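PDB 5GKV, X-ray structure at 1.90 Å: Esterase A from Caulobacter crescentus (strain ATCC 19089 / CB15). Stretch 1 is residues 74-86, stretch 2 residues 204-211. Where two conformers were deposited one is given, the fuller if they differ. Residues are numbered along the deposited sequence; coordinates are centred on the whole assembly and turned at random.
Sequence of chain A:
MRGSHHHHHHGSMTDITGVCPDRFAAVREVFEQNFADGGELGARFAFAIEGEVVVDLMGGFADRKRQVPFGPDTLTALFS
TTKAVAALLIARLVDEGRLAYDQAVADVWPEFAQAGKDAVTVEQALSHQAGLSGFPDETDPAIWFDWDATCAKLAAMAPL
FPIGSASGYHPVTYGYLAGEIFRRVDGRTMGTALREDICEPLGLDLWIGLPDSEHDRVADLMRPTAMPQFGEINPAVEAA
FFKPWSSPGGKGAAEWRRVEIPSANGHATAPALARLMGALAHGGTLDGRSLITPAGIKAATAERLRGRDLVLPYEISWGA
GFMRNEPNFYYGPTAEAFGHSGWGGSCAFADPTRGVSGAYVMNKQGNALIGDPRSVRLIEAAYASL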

# COMPACT_ATOMS: atom_id res chain seq x y z
N THR A 74 -8.54 5.27 16.04
CA THR A 74 -7.16 4.80 16.14
C THR A 74 -6.54 4.71 14.74
O THR A 74 -7.03 3.96 13.90
CB THR A 74 -7.12 3.43 16.81
OG1 THR A 74 -7.51 3.53 18.18
CG2 THR A 74 -5.72 2.84 16.72
N LEU A 75 -5.46 5.46 14.51
CA LEU A 75 -4.68 5.38 13.27
C LEU A 75 -3.55 4.37 13.41
O LEU A 75 -3.02 4.17 14.50
CB LEU A 75 -4.08 6.74 12.90
CG LEU A 75 -5.07 7.86 12.58
CD1 LEU A 75 -4.33 9.19 12.46
CD2 LEU A 75 -5.77 7.49 11.27
N THR A 76 -3.18 3.74 12.28
CA THR A 76 -2.06 2.80 12.28
C THR A 76 -1.20 3.05 11.05
O THR A 76 -1.71 3.33 9.96
CB THR A 76 -2.52 1.31 12.29
OG1 THR A 76 -3.44 1.10 13.37
CG2 THR A 76 -1.35 0.36 12.50
N ALA A 77 0.11 2.92 11.22
CA ALA A 77 1.01 2.90 10.06
C ALA A 77 0.66 1.77 9.10
O ALA A 77 0.49 0.62 9.51
CB ALA A 77 2.46 2.76 10.54
N LEU A 78 0.57 2.09 7.81
CA LEU A 78 0.14 1.13 6.79
C LEU A 78 1.29 0.42 6.09
O LEU A 78 1.05 -0.59 5.42
CB LEU A 78 -0.71 1.85 5.72
CG LEU A 78 -1.95 2.59 6.22
CD1 LEU A 78 -2.66 3.32 5.04
CD2 LEU A 78 -2.92 1.63 6.97
N PHE A 79 2.51 0.93 6.23
CA PHE A 79 3.69 0.46 5.50
C PHE A 79 3.31 0.34 4.03
O PHE A 79 2.67 1.26 3.50
CB PHE A 79 4.23 -0.80 6.17
CG PHE A 79 4.72 -0.53 7.56
CD1 PHE A 79 5.94 0.11 7.76
CD2 PHE A 79 3.93 -0.83 8.66
CE1 PHE A 79 6.37 0.41 9.04
CE2 PHE A 79 4.37 -0.54 9.94
CZ PHE A 79 5.58 0.08 10.13
N SER A 80 3.63 -0.77 3.35
CA SER A 80 3.49 -0.81 1.90
C SER A 80 2.04 -0.88 1.44
O SER A 80 1.80 -0.76 0.24
CB SER A 80 4.30 -1.97 1.32
OG SER A 80 4.18 -3.15 2.09
N THR A 81 1.07 -1.05 2.35
CA THR A 81 -0.31 -0.87 1.90
C THR A 81 -0.49 0.54 1.34
O THR A 81 -1.29 0.75 0.41
CB THR A 81 -1.29 -1.16 3.05
OG1 THR A 81 -1.14 -2.52 3.44
CG2 THR A 81 -2.75 -0.93 2.59
N THR A 82 0.32 1.50 1.80
CA THR A 82 0.32 2.85 1.23
C THR A 82 0.54 2.86 -0.28
O THR A 82 0.03 3.75 -0.97
CB THR A 82 1.42 3.68 1.92
OG1 THR A 82 1.29 3.54 3.34
CG2 THR A 82 1.33 5.15 1.53
N LYS A 83 1.27 1.88 -0.83
CA LYS A 83 1.55 1.88 -2.26
C LYS A 83 0.29 1.82 -3.12
O LYS A 83 0.29 2.30 -4.26
CB LYS A 83 2.47 0.70 -2.62
CG LYS A 83 3.85 0.79 -1.96
CD LYS A 83 4.83 -0.17 -2.61
CE LYS A 83 6.26 0.07 -2.11
NZ LYS A 83 6.40 -0.31 -0.66
N ALA A 84 -0.80 1.22 -2.61
CA ALA A 84 -2.05 1.24 -3.35
C ALA A 84 -2.58 2.66 -3.49
O ALA A 84 -3.17 3.01 -4.52
CB ALA A 84 -3.10 0.34 -2.67
N VAL A 85 -2.37 3.49 -2.46
CA VAL A 85 -2.78 4.89 -2.53
C VAL A 85 -1.91 5.65 -3.53
O VAL A 85 -2.42 6.43 -4.34
CB VAL A 85 -2.73 5.55 -1.13
CG1 VAL A 85 -3.17 7.05 -1.21
CG2 VAL A 85 -3.63 4.79 -0.14
N ALA A 86 -0.60 5.42 -3.49
CA ALA A 86 0.27 6.05 -4.48
C ALA A 86 -0.14 5.65 -5.89
O ALA A 86 -0.17 6.49 -6.80
CB ALA A 86 1.73 5.68 -4.21
N LEU A 204 -12.32 11.01 4.67
CA LEU A 204 -11.59 9.76 4.83
C LEU A 204 -10.47 9.96 5.85
O LEU A 204 -9.67 10.89 5.72
CB LEU A 204 -11.00 9.29 3.50
CG LEU A 204 -12.04 9.03 2.39
CD1 LEU A 204 -11.38 8.68 1.09
CD2 LEU A 204 -12.98 7.91 2.79
N ASP A 205 -10.41 9.07 6.84
CA ASP A 205 -9.37 9.16 7.87
C ASP A 205 -8.13 8.42 7.36
O ASP A 205 -7.78 7.32 7.80
CB ASP A 205 -9.88 8.59 9.19
CG ASP A 205 -9.12 9.13 10.38
OD1 ASP A 205 -8.24 10.02 10.19
OD2 ASP A 205 -9.41 8.71 11.51
N LEU A 206 -7.46 9.07 6.41
CA LEU A 206 -6.33 8.50 5.69
C LEU A 206 -5.37 9.63 5.35
O LEU A 206 -5.80 10.70 4.90
CB LEU A 206 -6.80 7.78 4.41
CG LEU A 206 -5.73 7.56 3.33
CD1 LEU A 206 -4.68 6.52 3.76
CD2 LEU A 206 -6.36 7.21 1.97
N TRP A 207 -4.08 9.40 5.58
CA TRP A 207 -3.07 10.45 5.58
C TRP A 207 -1.77 9.93 5.00
O TRP A 207 -1.33 8.82 5.32
CB TRP A 207 -2.79 10.95 7.00
CG TRP A 207 -3.98 11.28 7.81
CD1 TRP A 207 -4.89 10.41 8.35
CD2 TRP A 207 -4.39 12.60 8.23
NE1 TRP A 207 -5.86 11.10 9.05
CE2 TRP A 207 -5.57 12.44 9.00
CE3 TRP A 207 -3.88 13.88 8.03
CZ2 TRP A 207 -6.24 13.52 9.56
CZ3 TRP A 207 -4.55 14.96 8.59
CH2 TRP A 207 -5.72 14.77 9.35
N ILE A 208 -1.11 10.75 4.19
CA ILE A 208 0.31 10.56 3.88
C ILE A 208 1.00 11.85 4.29
O ILE A 208 0.76 12.91 3.69
CB ILE A 208 0.55 10.23 2.40
CG1 ILE A 208 -0.14 8.91 2.02
CG2 ILE A 208 2.05 10.14 2.12
CD1 ILE A 208 0.00 8.54 0.53
N GLY A 209 1.82 11.77 5.34
CA GLY A 209 2.26 12.96 6.04
C GLY A 209 1.26 13.33 7.13
O GLY A 209 0.23 13.96 6.85
N LEU A 210 1.54 12.95 8.37
CA LEU A 210 0.58 13.05 9.45
C LEU A 210 0.95 14.20 10.38
O LEU A 210 2.02 14.15 11.00
CB LEU A 210 0.55 11.74 10.23
CG LEU A 210 -0.56 11.58 11.26
CD1 LEU A 210 -1.94 11.54 10.60
CD2 LEU A 210 -0.29 10.30 12.08
N PRO A 211 0.12 15.24 10.50
CA PRO A 211 0.46 16.35 11.41
C PRO A 211 0.54 15.90 12.86
O PRO A 211 -0.15 14.96 13.29
CB PRO A 211 -0.70 17.35 11.21
CG PRO A 211 -1.32 16.97 9.90
CD PRO A 211 -1.13 15.49 9.77

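The contact between residues 74-86 and 204-211 is made by side chains packing against one another: no hydrogen bond crosses it, and the summed buried surface is 369 Å². Three residues account for much of that area, Leu-75 (88 Å²), Ile-208 (57 Å²) and Leu-206 (54 Å²).

Leu-75 directs its CA-to-CB bond toward the other stretch and, with chi1 m and chi2 t, reaches three residues there. Its CD1 lies 3.8 Å from CD1 of Leu-210, an apolar contact at van der Waals range. Its CD2 sits 4.2 Å from CD1 of Trp-207 and 3.7 Å from OD1 of Asp-205. Leu-75 CD1, 4.2 Å from NE1 of Trp-207, lies oblique to the indole ring. Trp-207 and Asp-205 are themselves tied together: NE1 of Trp-207 donates to OD1 of Asp-205 at 2.9 Å, with an N-H...acceptor angle of 172°. This nearly linear bond gives the indole nitrogen a polar partner within its own stretch, while Leu-75 packs beside the pair.

Ile-208 also points toward its partner stretch. Its extended chi2 (178°) carries CD1 to 3.8 Å from CG2 of Thr-82 and 3.9 Å from CG1 of Val-85, so one terminal methyl meets both residues. While the methyl of Thr-82 meets Ile-208, its OG1 donates to O of Phe-79, in the same stretch, at 2.7 Å.

Leu-206 starts sideways, but its end comes nearer. Leu-206 CD1 lies 4.0 Å from CD1 of Leu-78, and the closest approach to Val-85 is CD2 to CG2, 4.2 Å. Val-85 therefore contacts Leu-206 through CG2 and Ile-208 through CG1, touching both Leu-206 and Ile-208. The helix and strand axes stay 10.4 Å apart at their closest and cross at -80°, leaving the intervening space to be bridged by these side chains.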